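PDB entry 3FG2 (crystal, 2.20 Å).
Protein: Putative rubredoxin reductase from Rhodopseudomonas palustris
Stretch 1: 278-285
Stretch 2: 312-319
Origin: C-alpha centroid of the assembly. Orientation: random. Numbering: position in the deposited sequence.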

ATOM      1  N   LEU A 278       4.388   6.490 -11.380  1.00 29.21           N
ATOM      2  CA  LEU A 278       3.416   7.566 -11.586  1.00 29.74           C
ATOM      3  C   LEU A 278       3.028   7.411 -13.063  1.00 30.05           C
ATOM      4  O   LEU A 278       3.595   8.058 -13.948  1.00 29.62           O
ATOM      5  CB  LEU A 278       4.078   8.930 -11.361  1.00 29.18           C
ATOM      6  CG  LEU A 278       3.188  10.130 -11.019  1.00 32.24           C
ATOM      7  CD1 LEU A 278       4.029  11.403 -11.098  1.00 30.71           C
ATOM      8  CD2 LEU A 278       1.994  10.217 -11.969  1.00 31.89           C
ATOM      9  N   PHE A 279       2.055   6.543 -13.313  1.00 28.54           N
ATOM     10  CA  PHE A 279       1.616   6.227 -14.663  1.00 27.19           C
ATOM     11  C   PHE A 279       0.475   7.039 -15.258  1.00 28.72           C
ATOM     12  O   PHE A 279      -0.307   7.682 -14.556  1.00 27.93           O
ATOM     13  CB  PHE A 279       1.230   4.752 -14.720  1.00 25.72           C
ATOM     14  CG  PHE A 279       0.003   4.425 -13.922  1.00 23.12           C
ATOM     15  CD1 PHE A 279      -1.229   4.271 -14.550  1.00 21.55           C
ATOM     16  CD2 PHE A 279       0.074   4.294 -12.535  1.00 21.95           C
ATOM     17  CE1 PHE A 279      -2.383   3.988 -13.803  1.00 22.43           C
ATOM     18  CE2 PHE A 279      -1.062   4.015 -11.780  1.00 20.00           C
ATOM     19  CZ  PHE A 279      -2.296   3.857 -12.412  1.00 19.98           C
ATOM     20  N   GLU A 280       0.388   6.972 -16.579  1.00 29.88           N
ATOM     21  CA  GLU A 280      -0.649   7.651 -17.330  1.00 31.89           C
ATOM     22  C   GLU A 280      -1.825   6.681 -17.394  1.00 30.66           C
ATOM     23  O   GLU A 280      -1.666   5.555 -17.852  1.00 30.45           O
ATOM     24  CB  GLU A 280      -0.131   7.961 -18.737  1.00 35.57           C
ATOM     25  CG  GLU A 280      -1.142   8.645 -19.641  1.00 43.91           C
ATOM     26  CD  GLU A 280      -0.615   8.876 -21.051  1.00 47.74           C
ATOM     27  OE1 GLU A 280      -1.406   9.340 -21.903  1.00 50.33           O
ATOM     28  OE2 GLU A 280       0.582   8.597 -21.308  1.00 49.64           O
ATOM     29  N   SER A 281      -2.993   7.114 -16.927  1.00 30.10           N
ATOM     30  CA  SER A 281      -4.193   6.269 -16.925  1.00 30.66           C
ATOM     31  C   SER A 281      -5.217   6.610 -18.017  1.00 30.66           C
ATOM     32  O   SER A 281      -5.920   7.623 -17.925  1.00 29.37           O
ATOM     33  CB  SER A 281      -4.880   6.351 -15.556  1.00 31.04           C
ATOM     34  OG  SER A 281      -6.131   5.678 -15.563  1.00 30.65           O
ATOM     35  N   VAL A 282      -5.310   5.760 -19.037  1.00 30.19           N
ATOM     36  CA  VAL A 282      -6.266   5.989 -20.121  1.00 31.56           C
ATOM     37  C   VAL A 282      -7.681   6.067 -19.572  1.00 30.76           C
ATOM     38  O   VAL A 282      -8.441   6.976 -19.913  1.00 29.76           O
ATOM     39  CB  VAL A 282      -6.250   4.854 -21.188  1.00 31.26           C
ATOM     40  CG1 VAL A 282      -5.059   5.009 -22.104  1.00 31.23           C
ATOM     41  CG2 VAL A 282      -6.234   3.491 -20.500  1.00 31.51           C
ATOM     42  N   ARG A 283      -8.030   5.108 -18.722  1.00 30.81           N
ATOM     43  CA  ARG A 283      -9.363   5.073 -18.146  1.00 30.84           C
ATOM     44  C   ARG A 283      -9.737   6.352 -17.391  1.00 31.25           C
ATOM     45  O   ARG A 283     -10.802   6.926 -17.630  1.00 31.49           O
ATOM     46  CB  ARG A 283      -9.498   3.868 -17.217  1.00 33.13           C
ATOM     47  CG  ARG A 283     -10.844   3.767 -16.520  1.00 35.44           C
ATOM     48  CD  ARG A 283     -10.882   2.553 -15.616  1.00 38.31           C
ATOM     49  NE  ARG A 283     -10.880   1.309 -16.379  1.00 41.24           N
ATOM     50  CZ  ARG A 283     -11.914   0.875 -17.096  1.00 42.53           C
ATOM     51  NH1 ARG A 283     -13.034   1.589 -17.146  1.00 42.82           N
ATOM     52  NH2 ARG A 283     -11.830  -0.274 -17.757  1.00 42.55           N
ATOM     53  N   PHE A 284      -8.868   6.809 -16.493  1.00 28.80           N
ATOM     54  CA  PHE A 284      -9.178   8.000 -15.711  1.00 27.19           C
ATOM     55  C   PHE A 284      -8.686   9.313 -16.287  1.00 26.91           C
ATOM     56  O   PHE A 284      -8.935  10.373 -15.719  1.00 25.58           O
ATOM     57  CB  PHE A 284      -8.667   7.824 -14.284  1.00 26.11           C
ATOM     58  CG  PHE A 284      -9.227   6.612 -13.607  1.00 27.18           C
ATOM     59  CD1 PHE A 284      -8.431   5.497 -13.377  1.00 27.37           C
ATOM     60  CD2 PHE A 284     -10.576   6.558 -13.262  1.00 28.53           C
ATOM     61  CE1 PHE A 284      -8.968   4.342 -12.818  1.00 26.98           C
ATOM     62  CE2 PHE A 284     -11.124   5.406 -12.703  1.00 29.36           C
ATOM     63  CZ  PHE A 284     -10.318   4.295 -12.481  1.00 28.63           C
ATOM     64  N   GLY A 285      -7.987   9.238 -17.415  1.00 26.60           N
ATOM     65  CA  GLY A 285      -7.488  10.440 -18.058  1.00 27.46           C
ATOM     66  C   GLY A 285      -6.615  11.340 -17.200  1.00 26.42           C
ATOM     67  O   GLY A 285      -6.791  12.556 -17.183  1.00 26.83           O
ATOM     68  N   LYS A 312      -0.075  -3.376 -24.426  1.00 37.67           N
ATOM     69  CA  LYS A 312      -1.379  -2.737 -24.278  1.00 38.12           C
ATOM     70  C   LYS A 312      -1.370  -1.686 -23.184  1.00 36.38           C
ATOM     71  O   LYS A 312      -0.548  -1.731 -22.277  1.00 36.42           O
ATOM     72  CB  LYS A 312      -2.449  -3.775 -23.936  1.00 40.06           C
ATOM     73  CG  LYS A 312      -2.917  -4.620 -25.097  1.00 44.32           C
ATOM     74  CD  LYS A 312      -4.004  -5.568 -24.632  1.00 48.23           C
ATOM     75  CE  LYS A 312      -4.772  -6.139 -25.800  1.00 50.73           C
ATOM     76  NZ  LYS A 312      -5.412  -5.066 -26.614  1.00 52.82           N
ATOM     77  N   PRO A 313      -2.288  -0.716 -23.261  1.00 35.04           N
ATOM     78  CA  PRO A 313      -2.358   0.333 -22.243  1.00 34.28           C
ATOM     79  C   PRO A 313      -2.731  -0.298 -20.909  1.00 33.80           C
ATOM     80  O   PRO A 313      -3.611  -1.158 -20.853  1.00 35.32           O
ATOM     81  CB  PRO A 313      -3.466   1.244 -22.759  1.00 34.54           C
ATOM     82  CG  PRO A 313      -3.374   1.085 -24.241  1.00 34.91           C
ATOM     83  CD  PRO A 313      -3.174  -0.406 -24.396  1.00 35.45           C
ATOM     84  N   TYR A 314      -2.055   0.112 -19.842  1.00 32.07           N
ATOM     85  CA  TYR A 314      -2.349  -0.416 -18.515  1.00 29.72           C
ATOM     86  C   TYR A 314      -3.769  -0.016 -18.114  1.00 28.62           C
ATOM     87  O   TYR A 314      -4.147   1.150 -18.244  1.00 27.01           O
ATOM     88  CB  TYR A 314      -1.363   0.139 -17.485  1.00 27.83           C
ATOM     89  CG  TYR A 314      -1.738  -0.247 -16.087  1.00 25.46           C
ATOM     90  CD1 TYR A 314      -1.688  -1.580 -15.686  1.00 24.37           C
ATOM     91  CD2 TYR A 314      -2.223   0.701 -15.184  1.00 23.91           C
ATOM     92  CE1 TYR A 314      -2.118  -1.973 -14.422  1.00 23.48           C
ATOM     93  CE2 TYR A 314      -2.660   0.318 -13.903  1.00 23.90           C
ATOM     94  CZ  TYR A 314      -2.602  -1.027 -13.536  1.00 23.35           C
ATOM     95  OH  TYR A 314      -3.018  -1.439 -12.295  1.00 21.55           O
ATOM     96  N   ASP A 315      -4.558  -0.976 -17.635  1.00 28.87           N
ATOM     97  CA  ASP A 315      -5.928  -0.677 -17.220  1.00 29.08           C
ATOM     98  C   ASP A 315      -6.403  -1.543 -16.053  1.00 28.20           C
ATOM     99  O   ASP A 315      -7.585  -1.895 -15.974  1.00 27.79           O
ATOM    100  CB  ASP A 315      -6.898  -0.833 -18.400  1.00 31.77           C
ATOM    101  CG  ASP A 315      -8.281  -0.230 -18.114  1.00 35.84           C
ATOM    102  OD1 ASP A 315      -9.229  -0.536 -18.862  1.00 37.58           O
ATOM    103  OD2 ASP A 315      -8.430   0.555 -17.148  1.00 37.78           O
ATOM    104  N   GLY A 316      -5.491  -1.888 -15.149  1.00 26.81           N
ATOM    105  CA  GLY A 316      -5.883  -2.691 -14.008  1.00 26.58           C
ATOM    106  C   GLY A 316      -6.870  -1.878 -13.194  1.00 26.77           C
ATOM    107  O   GLY A 316      -6.516  -0.809 -12.698  1.00 27.65           O
ATOM    108  N   TYR A 317      -8.107  -2.347 -13.058  1.00 26.65           N
ATOM    109  CA  TYR A 317      -9.077  -1.583 -12.288  1.00 26.56           C
ATOM    110  C   TYR A 317      -8.718  -1.600 -10.805  1.00 26.24           C
ATOM    111  O   TYR A 317      -8.583  -2.663 -10.196  1.00 27.30           O
ATOM    112  CB  TYR A 317     -10.494  -2.111 -12.463  1.00 25.33           C
ATOM    113  CG  TYR A 317     -11.491  -1.023 -12.170  1.00 23.88           C
ATOM    114  CD1 TYR A 317     -11.848  -0.101 -13.157  1.00 23.65           C
ATOM    115  CD2 TYR A 317     -12.001  -0.845 -10.886  1.00 21.25           C
ATOM    116  CE1 TYR A 317     -12.689   0.980 -12.868  1.00 22.56           C
ATOM    117  CE2 TYR A 317     -12.838   0.232 -10.586  1.00 21.62           C
ATOM    118  CZ  TYR A 317     -13.179   1.138 -11.583  1.00 21.31           C
ATOM    119  OH  TYR A 317     -14.024   2.186 -11.307  1.00 20.62           O
ATOM    120  N   PRO A 318      -8.594  -0.407 -10.202  1.00 24.91           N
ATOM    121  CA  PRO A 318      -8.241  -0.225  -8.794  1.00 23.25           C
ATOM    122  C   PRO A 318      -9.235  -0.668  -7.723  1.00 23.03           C
ATOM    123  O   PRO A 318     -10.430  -0.352  -7.770  1.00 23.51           O
ATOM    124  CB  PRO A 318      -7.950   1.270  -8.717  1.00 22.13           C
ATOM    125  CG  PRO A 318      -8.967   1.833  -9.642  1.00 25.29           C
ATOM    126  CD  PRO A 318      -8.886   0.893 -10.836  1.00 24.04           C
ATOM    127  N   TRP A 319      -8.716  -1.413  -6.755  1.00 21.62           N
ATOM    128  CA  TRP A 319      -9.492  -1.866  -5.612  1.00 21.49           C
ATOM    129  C   TRP A 319      -8.528  -2.077  -4.449  1.00 21.84           C
ATOM    130  O   TRP A 319      -7.370  -2.452  -4.643  1.00 19.00           O
ATOM    131  CB  TRP A 319     -10.289  -3.147  -5.917  1.00 21.82           C
ATOM    132  CG  TRP A 319      -9.536  -4.273  -6.544  1.00 20.66           C
ATOM    133  CD1 TRP A 319      -9.363  -4.500  -7.878  1.00 21.77           C
ATOM    134  CD2 TRP A 319      -8.900  -5.360  -5.864  1.00 20.25           C
ATOM    135  NE1 TRP A 319      -8.661  -5.668  -8.075  1.00 21.99           N
ATOM    136  CE2 TRP A 319      -8.361  -6.214  -6.855  1.00 21.64           C
ATOM    137  CE3 TRP A 319      -8.731  -5.696  -4.514  1.00 18.37           C
ATOM    138  CZ2 TRP A 319      -7.665  -7.384  -6.537  1.00 21.22           C
ATOM    139  CZ3 TRP A 319      -8.043  -6.856  -4.198  1.00 18.89           C
ATOM    140  CH2 TRP A 319      -7.516  -7.687  -5.209  1.00 20.22           C
TER
HETATM  141  O   HOH W   1     -10.228  -2.619 -16.299  1.00 32.84           O

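The two stretches meet through side chains: no backbone hydrogen bond joins them, and the nearest CA pairs remain well apart, Val282 CA to Pro313 CA at 7.2 Å and Arg283 CA to Asp315 CA at 6.8 Å. Together they bury 432 Å².

Stretch 1 enters as a strand. Leu278 lies out of reach, but Phe279 directs its CA-to-CB bond toward stretch 2 and meets Tyr314. The ring planes stand at 89° with centroids 5.2 Å apart, and the edge of Tyr314 is turned toward the face of Phe279; the closest approach is Phe279 CE1 to Tyr314 CD2, 3.6 Å. Such a T-shaped arrangement sets the slightly positive rim of one ring against the electron-rich face of the other.

Ser281 makes no cross-contact but helps shape the turn that follows: Phe284 N donates to Ser281 OG (3.1 Å, 163°), and Gly285 N makes a weak bond to Ser281 O at 2.7 Å. Val282 adds an apolar contact, its CG1 lying 4.1 Å from Pro313 CB.

Arg283 supplies the polar link. Its NE donates to Asp315 OD2 at 2.7 Å with an angle of 142°, while NH2 reaches Asp315 OD1 at 2.8 Å but only 127°, a weak second arm of the same salt bridge. Asp315 OD2 thus sits at the guanidinium edge, near its plane, while one face is covered by Tyr317. A water accepts a weak bond from Arg283 NH2 (3.2 Å) and donates to Asp315 O (2.8 Å), extending the link to the backbone.

Phe284 closes the contact. Although its CA-to-CB bond points sideways, the ring reaches back, placing Phe284 CZ 4.1 Å from Tyr317 CE1 and Phe284 CE1 4.0 Å from Pro318 CD, the latter contact at the Phe284 ring edge. Gly285, with phi at 56°, then leaves the interface.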